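Local coordinates for StAR-related lipid transfer protein 5 (Homo sapiens, PDB 2R55) that probably binds cholesterol or other sterols and may carry these and other lipids inside the cell, at residues Arg59-Phe64 with Phe193-Leu198; Asp112-Ser117 with Val135-Val140. One frame throughout, in Å; residues are numbered along the deposited sequence.

Contact 1. Residues Arg59-Phe64 with Phe193-Leu198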
loop_
_atom_site.group_PDB
_atom_site.type_symbol
_atom_site.label_atom_id
_atom_site.label_comp_id
_atom_site.label_asym_id
_atom_site.label_seq_id
_atom_site.Cartn_x
_atom_site.Cartn_y
_atom_site.Cartn_z
ATOM N N ARG A 59 5.054 9.887 -10.030
ATOM C CA ARG A 59 4.788 10.174 -11.433
ATOM C C ARG A 59 3.283 10.213 -11.683
ATOM O O ARG A 59 2.524 9.655 -10.900
ATOM C CB ARG A 59 5.480 9.163 -12.357
ATOM C CG ARG A 59 4.715 7.887 -12.580
ATOM C CD ARG A 59 5.601 6.864 -13.220
ATOM N NE ARG A 59 4.840 5.685 -13.600
ATOM C CZ ARG A 59 5.364 4.655 -14.256
ATOM N NH1 ARG A 59 6.647 4.678 -14.598
ATOM N NH2 ARG A 59 4.609 3.607 -14.555
ATOM N N PRO A 60 2.851 10.851 -12.789
ATOM C CA PRO A 60 1.414 10.838 -13.083
ATOM C C PRO A 60 0.906 9.400 -13.225
ATOM O O PRO A 60 1.524 8.594 -13.909
ATOM C CB PRO A 60 1.314 11.558 -14.440
ATOM C CG PRO A 60 2.574 12.317 -14.576
ATOM C CD PRO A 60 3.623 11.567 -13.824
ATOM N N SER A 61 -0.179 9.088 -12.533
ATOM C CA SER A 61 -0.902 7.843 -12.706
ATOM C C SER A 61 -1.571 7.867 -14.053
ATOM O O SER A 61 -1.942 8.951 -14.521
ATOM C CB SER A 61 -1.984 7.750 -11.647
ATOM O OG SER A 61 -3.094 7.010 -12.112
ATOM N N VAL A 62 -1.701 6.695 -14.684
ATOM C CA VAL A 62 -2.563 6.544 -15.868
ATOM C C VAL A 62 -3.958 6.007 -15.457
ATOM O O VAL A 62 -4.850 5.890 -16.285
ATOM C CB VAL A 62 -1.921 5.659 -17.014
ATOM C CG1 VAL A 62 -0.595 6.236 -17.479
ATOM C CG2 VAL A 62 -1.745 4.210 -16.580
ATOM N N GLU A 63 -4.129 5.688 -14.177
ATOM C CA GLU A 63 -5.385 5.140 -13.667
ATOM C C GLU A 63 -6.439 6.210 -13.333
ATOM O O GLU A 63 -7.630 5.914 -13.383
ATOM C CB GLU A 63 -5.155 4.260 -12.430
ATOM C CG GLU A 63 -4.197 3.040 -12.591
ATOM C CD GLU A 63 -4.543 2.051 -13.726
ATOM O OE1 GLU A 63 -5.700 1.962 -14.169
ATOM O OE2 GLU A 63 -3.616 1.331 -14.175
ATOM N N PHE A 64 -5.998 7.434 -13.004
ATOM C CA PHE A 64 -6.865 8.528 -12.544
ATOM C C PHE A 64 -6.082 9.851 -12.642
ATOM O O PHE A 64 -4.865 9.818 -12.810
ATOM C CB PHE A 64 -7.396 8.258 -11.121
ATOM C CG PHE A 64 -6.461 8.657 -10.001
ATOM C CD1 PHE A 64 -5.175 8.162 -9.923
ATOM C CD2 PHE A 64 -6.903 9.512 -8.995
ATOM C CE1 PHE A 64 -4.323 8.527 -8.888
ATOM C CE2 PHE A 64 -6.061 9.885 -7.927
ATOM C CZ PHE A 64 -4.771 9.396 -7.877
ATOM N N PHE A 193 4.256 1.033 -3.378
ATOM C CA PHE A 193 3.558 1.986 -4.208
ATOM C C PHE A 193 2.244 2.382 -3.577
ATOM O O PHE A 193 1.424 1.527 -3.254
ATOM C CB PHE A 193 3.327 1.404 -5.600
ATOM C CG PHE A 193 4.582 1.068 -6.305
ATOM C CD1 PHE A 193 5.286 2.044 -6.984
ATOM C CD2 PHE A 193 5.099 -0.216 -6.245
ATOM C CE1 PHE A 193 6.467 1.738 -7.613
ATOM C CE2 PHE A 193 6.287 -0.526 -6.874
ATOM C CZ PHE A 193 6.970 0.451 -7.565
ATOM N N PHE A 194 2.069 3.689 -3.401
ATOM C CA PHE A 194 0.804 4.279 -2.979
ATOM C C PHE A 194 0.154 4.855 -4.214
ATOM O O PHE A 194 0.785 5.612 -4.956
ATOM C CB PHE A 194 1.068 5.381 -1.959
ATOM C CG PHE A 194 1.379 4.868 -0.593
ATOM C CD1 PHE A 194 1.477 3.496 -0.353
ATOM C CD2 PHE A 194 1.611 5.743 0.448
ATOM C CE1 PHE A 194 1.762 3.021 0.922
ATOM C CE2 PHE A 194 1.900 5.268 1.722
ATOM C CZ PHE A 194 1.975 3.911 1.955
ATOM N N HIS A 195 -1.093 4.483 -4.456
ATOM C CA HIS A 195 -1.752 4.830 -5.709
ATOM C C HIS A 195 -3.157 5.209 -5.375
ATOM O O HIS A 195 -4.118 4.603 -5.848
ATOM C CB HIS A 195 -1.782 3.611 -6.614
ATOM C CG HIS A 195 -1.808 3.937 -8.073
ATOM N ND1 HIS A 195 -1.507 3.005 -9.038
ATOM C CD2 HIS A 195 -2.082 5.089 -8.731
ATOM C CE1 HIS A 195 -1.607 3.567 -10.229
ATOM N NE2 HIS A 195 -1.953 4.829 -10.071
ATOM N N THR A 196 -3.275 6.218 -4.537
ATOM C CA THR A 196 -4.501 6.423 -3.789
ATOM C C THR A 196 -5.300 7.556 -4.355
ATOM O O THR A 196 -4.747 8.605 -4.665
ATOM C CB THR A 196 -4.143 6.735 -2.365
ATOM O OG1 THR A 196 -3.513 5.580 -1.808
ATOM C CG2 THR A 196 -5.377 7.114 -1.545
ATOM N N ASP A 197 -6.599 7.334 -4.503
ATOM C CA ASP A 197 -7.517 8.438 -4.770
ATOM C C ASP A 197 -8.276 8.745 -3.493
ATOM O O ASP A 197 -9.236 8.059 -3.131
ATOM C CB ASP A 197 -8.491 8.098 -5.888
ATOM C CG ASP A 197 -9.402 9.246 -6.228
ATOM O OD1 ASP A 197 -9.151 10.381 -5.769
ATOM O OD2 ASP A 197 -10.381 9.026 -6.969
ATOM N N LEU A 198 -7.833 9.771 -2.790
ATOM C CA LEU A 198 -8.557 10.241 -1.624
ATOM C C LEU A 198 -10.010 10.563 -1.918
ATOM O O LEU A 198 -10.865 10.413 -1.040
ATOM C CB LEU A 198 -7.834 11.423 -1.011
ATOM C CG LEU A 198 -6.528 10.933 -0.355
ATOM C CD1 LEU A 198 -5.708 12.125 0.105
ATOM C CD2 LEU A 198 -6.783 9.944 0.778
#

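Contact 2. Residues Asp112-Ser117 with Val135-Val140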
loop_
_atom_site.group_PDB
_atom_site.type_symbol
_atom_site.label_atom_id
_atom_site.label_comp_id
_atom_site.label_asym_id
_atom_site.label_seq_id
_atom_site.Cartn_x
_atom_site.Cartn_y
_atom_site.Cartn_z
ATOM N N ASP A 112 -6.923 -18.992 -1.108
ATOM C CA ASP A 112 -5.847 -19.096 -0.140
ATOM C C ASP A 112 -5.162 -17.738 -0.057
ATOM O O ASP A 112 -4.825 -17.257 1.030
ATOM C CB ASP A 112 -4.841 -20.163 -0.601
ATOM C CG ASP A 112 -4.195 -20.909 0.558
ATOM O OD1 ASP A 112 -4.319 -20.443 1.711
ATOM O OD2 ASP A 112 -3.565 -21.965 0.317
ATOM N N THR A 113 -5.040 -17.103 -1.220
ATOM C CA THR A 113 -4.114 -16.006 -1.424
ATOM C C THR A 113 -4.772 -14.696 -1.934
ATOM O O THR A 113 -4.096 -13.683 -2.167
ATOM C CB THR A 113 -3.005 -16.486 -2.385
ATOM O OG1 THR A 113 -1.876 -15.618 -2.287
ATOM C CG2 THR A 113 -3.509 -16.566 -3.836
ATOM N N LEU A 114 -6.093 -14.720 -2.076
ATOM C CA LEU A 114 -6.825 -13.639 -2.713
ATOM C C LEU A 114 -8.062 -13.273 -1.884
ATOM O O LEU A 114 -8.861 -14.151 -1.523
ATOM C CB LEU A 114 -7.204 -14.066 -4.138
ATOM C CG LEU A 114 -8.094 -13.178 -5.001
ATOM C CD1 LEU A 114 -7.452 -11.825 -5.174
ATOM C CD2 LEU A 114 -8.359 -13.818 -6.344
ATOM N N CYS A 115 -8.218 -11.986 -1.577
ATOM C CA CYS A 115 -9.262 -11.549 -0.653
ATOM C C CYS A 115 -9.695 -10.079 -0.829
ATOM O O CYS A 115 -8.998 -9.272 -1.451
ATOM C CB CYS A 115 -8.811 -11.784 0.792
ATOM S SG CYS A 115 -7.625 -10.552 1.364
ATOM N N VAL A 116 -10.852 -9.750 -0.263
ATOM C CA VAL A 116 -11.397 -8.399 -0.339
ATOM C C VAL A 116 -11.370 -7.742 1.047
ATOM O O VAL A 116 -11.891 -8.298 2.019
ATOM C CB VAL A 116 -12.817 -8.407 -0.940
ATOM C CG1 VAL A 116 -13.358 -6.993 -1.081
ATOM C CG2 VAL A 116 -12.805 -9.115 -2.296
ATOM N N SER A 117 -10.743 -6.571 1.133
ATOM C CA SER A 117 -10.482 -5.945 2.421
ATOM C C SER A 117 -11.007 -4.517 2.522
ATOM O O SER A 117 -11.096 -3.804 1.521
ATOM C CB SER A 117 -8.988 -5.960 2.726
ATOM O OG SER A 117 -8.296 -5.014 1.932
ATOM N N VAL A 135 -11.985 -0.138 -0.155
ATOM C CA VAL A 135 -12.407 -1.526 -0.357
ATOM C C VAL A 135 -11.585 -2.157 -1.497
ATOM O O VAL A 135 -11.866 -1.920 -2.679
ATOM C CB VAL A 135 -13.944 -1.623 -0.628
ATOM C CG1 VAL A 135 -14.375 -3.066 -0.834
ATOM C CG2 VAL A 135 -14.755 -0.992 0.533
ATOM N N ASP A 136 -10.567 -2.949 -1.141
ATOM C CA ASP A 136 -9.615 -3.463 -2.141
ATOM C C ASP A 136 -9.727 -4.952 -2.454
ATOM O O ASP A 136 -9.989 -5.780 -1.572
ATOM C CB ASP A 136 -8.153 -3.203 -1.724
ATOM C CG ASP A 136 -7.865 -1.738 -1.411
ATOM O OD1 ASP A 136 -8.274 -0.845 -2.199
ATOM O OD2 ASP A 136 -7.215 -1.495 -0.361
ATOM N N LEU A 137 -9.501 -5.283 -3.721
ATOM C CA LEU A 137 -9.142 -6.638 -4.102
ATOM C C LEU A 137 -7.636 -6.754 -3.939
ATOM O O LEU A 137 -6.883 -6.099 -4.658
ATOM C CB LEU A 137 -9.545 -6.920 -5.541
ATOM C CG LEU A 137 -9.443 -8.366 -6.020
ATOM C CD1 LEU A 137 -10.289 -9.297 -5.166
ATOM C CD2 LEU A 137 -9.884 -8.424 -7.461
ATOM N N VAL A 138 -7.211 -7.545 -2.956
ATOM C CA VAL A 138 -5.787 -7.702 -2.641
ATOM C C VAL A 138 -5.321 -9.141 -2.831
ATOM O O VAL A 138 -5.865 -10.076 -2.229
ATOM C CB VAL A 138 -5.393 -7.155 -1.222
ATOM C CG1 VAL A 138 -6.392 -7.580 -0.147
ATOM C CG2 VAL A 138 -3.977 -7.595 -0.844
ATOM N N LEU A 139 -4.315 -9.287 -3.691
ATOM C CA LEU A 139 -3.735 -10.568 -4.049
ATOM C C LEU A 139 -2.300 -10.573 -3.570
ATOM O O LEU A 139 -1.543 -9.619 -3.821
ATOM C CB LEU A 139 -3.798 -10.767 -5.575
ATOM C CG LEU A 139 -3.177 -11.934 -6.396
ATOM C CD1 LEU A 139 -1.739 -11.686 -6.801
ATOM C CD2 LEU A 139 -3.332 -13.338 -5.773
ATOM N N VAL A 140 -1.945 -11.642 -2.861
ATOM C CA VAL A 140 -0.569 -11.933 -2.512
ATOM C C VAL A 140 -0.006 -12.851 -3.589
ATOM O O VAL A 140 -0.611 -13.864 -3.935
ATOM C CB VAL A 140 -0.475 -12.639 -1.142
ATOM C CG1 VAL A 140 0.950 -13.103 -0.875
ATOM C CG2 VAL A 140 -0.969 -11.722 -0.020
#

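Contact 1. Residues Arg59-Phe64 with Phe193-Leu198
Ser61 OG is gripped by three partners, and one of them, the ring of His195, comes from the other segment. Within its own loop the hydroxyl oxygen accepts from the backbone N of Glu63 at 2.7 Å, an ST turn. It also accepts from Phe64 N at 3.1 Å, which makes an ST motif of the same residue. Serine suits this place because its short side chain can fold back on the chain while still facing the imidazole. The third bond, Ser61 OG to His195 NE2, spans 3.2 Å with an angle of 160°, and the oxygen meets the ring at its edge, near its plane. Because His195 ND1 is hydrogen-bonded to the carbonyl oxygen of Pro173, both ring nitrogens are held and the rotation of this buried ring is fixed. Glu63 contributes its aliphatic part: CG lies 3.5 Å from His195 CE1, while the bend at chi2 helps direct the carboxylate to a salt bridge with Lys34. Phe64 carries the rest. Its CG stands between the backbone N and the carbonyl carbon (chi1 84°), swinging the ring toward the strand. There Phe64 CZ comes to 3.3 Å from Thr196 O, and Phe64 CE2 packs on Asp197 CB at 3.6 Å. The Asp197 side chain lays its methylene against the ring, its carboxylate turned 40° from the phenyl plane, while OD1 accepts from Ser199 N. The loop that follows strand 54-60 thus leans over strand 188-197 where that strand is interrupted at His195. Phe64 also stacks on His172 of strand 167-180, Tyr38 of helix 21-40 meets the His195 ring, and Phe194 and Thr196 touch helix 204-227.

Contact 2. Residues Asp112-Ser117 with Val135-Val140
The flat groups that meet here are peptide units: Ser117 N gives to Asp136 O at 2.9 Å and Asp136 N to Ser117 O at 2.8 Å. Leu114, Val116, Leu137 and Leu139 project from one face of the two strands, and Cys115, Ser117, Asp136 and Val138 from the other. On the leucine face, the methyl Leu137 CD1 meets Leu114 CD1 at 3.8 Å and also touches Val116 CG2, so branched apolar residues meet methyl to methyl across the pair. On the reverse face Cys115 SG rests on Val138 CG1 at 3.6 Å, a small polarisable sulfur beside a methyl. The buried carboxylate of Asp136 finds a partner in Asn171. Beyond the last paired residues, Thr113 closes the end of the strand doubly. Its O accepts from Val140 N at 3.0 Å, and its OG1, placed beside its own carbonyl carbon by chi1 of -162°, donates to Val140 O at 2.7 Å from 33° off the carbonyl plane. Its remaining branch, CG2, packs against Leu139 CD2. A valine here would probably leave Val140 O without this donor, so that one backbone bond alone joined Thr113's position to Val140. Leu114, Leu137 and Leu139 all reach Ser28 of helix 21-40. The axes of 114-117 and 135-140 lie at 165°; the strands they belong to, 114-120 and 132-142, form an antiparallel beta hairpin with a long connection, part of the curved sheet of the START domain's helix-grip fold.

Overall arrangement
The centres of contact 1 and contact 2 are about 19 Å apart and their nearest atoms about 8 Å, so the two do not meet. Both reach the same curved sheet. The chain runs through 59-64, then 112-117 and 135-140, and returns at 193-198, so contact 2 falls wholly between the two segments of contact 1 in sequence. Strand 167-180 lies between them, paired with both 132-142 and 188-197, and its Asn171 is hydrogen-bonded to Asp136 and Thr196. Helix 21-40 also touches both contacts. Contact 2 pairs neighbouring strands of a hairpin, whereas contact 1 sets the loop after strand 54-60 on a distant strand. With the helices, this sheet forms the helix-grip fold, which in START domains encloses the lipid cavity.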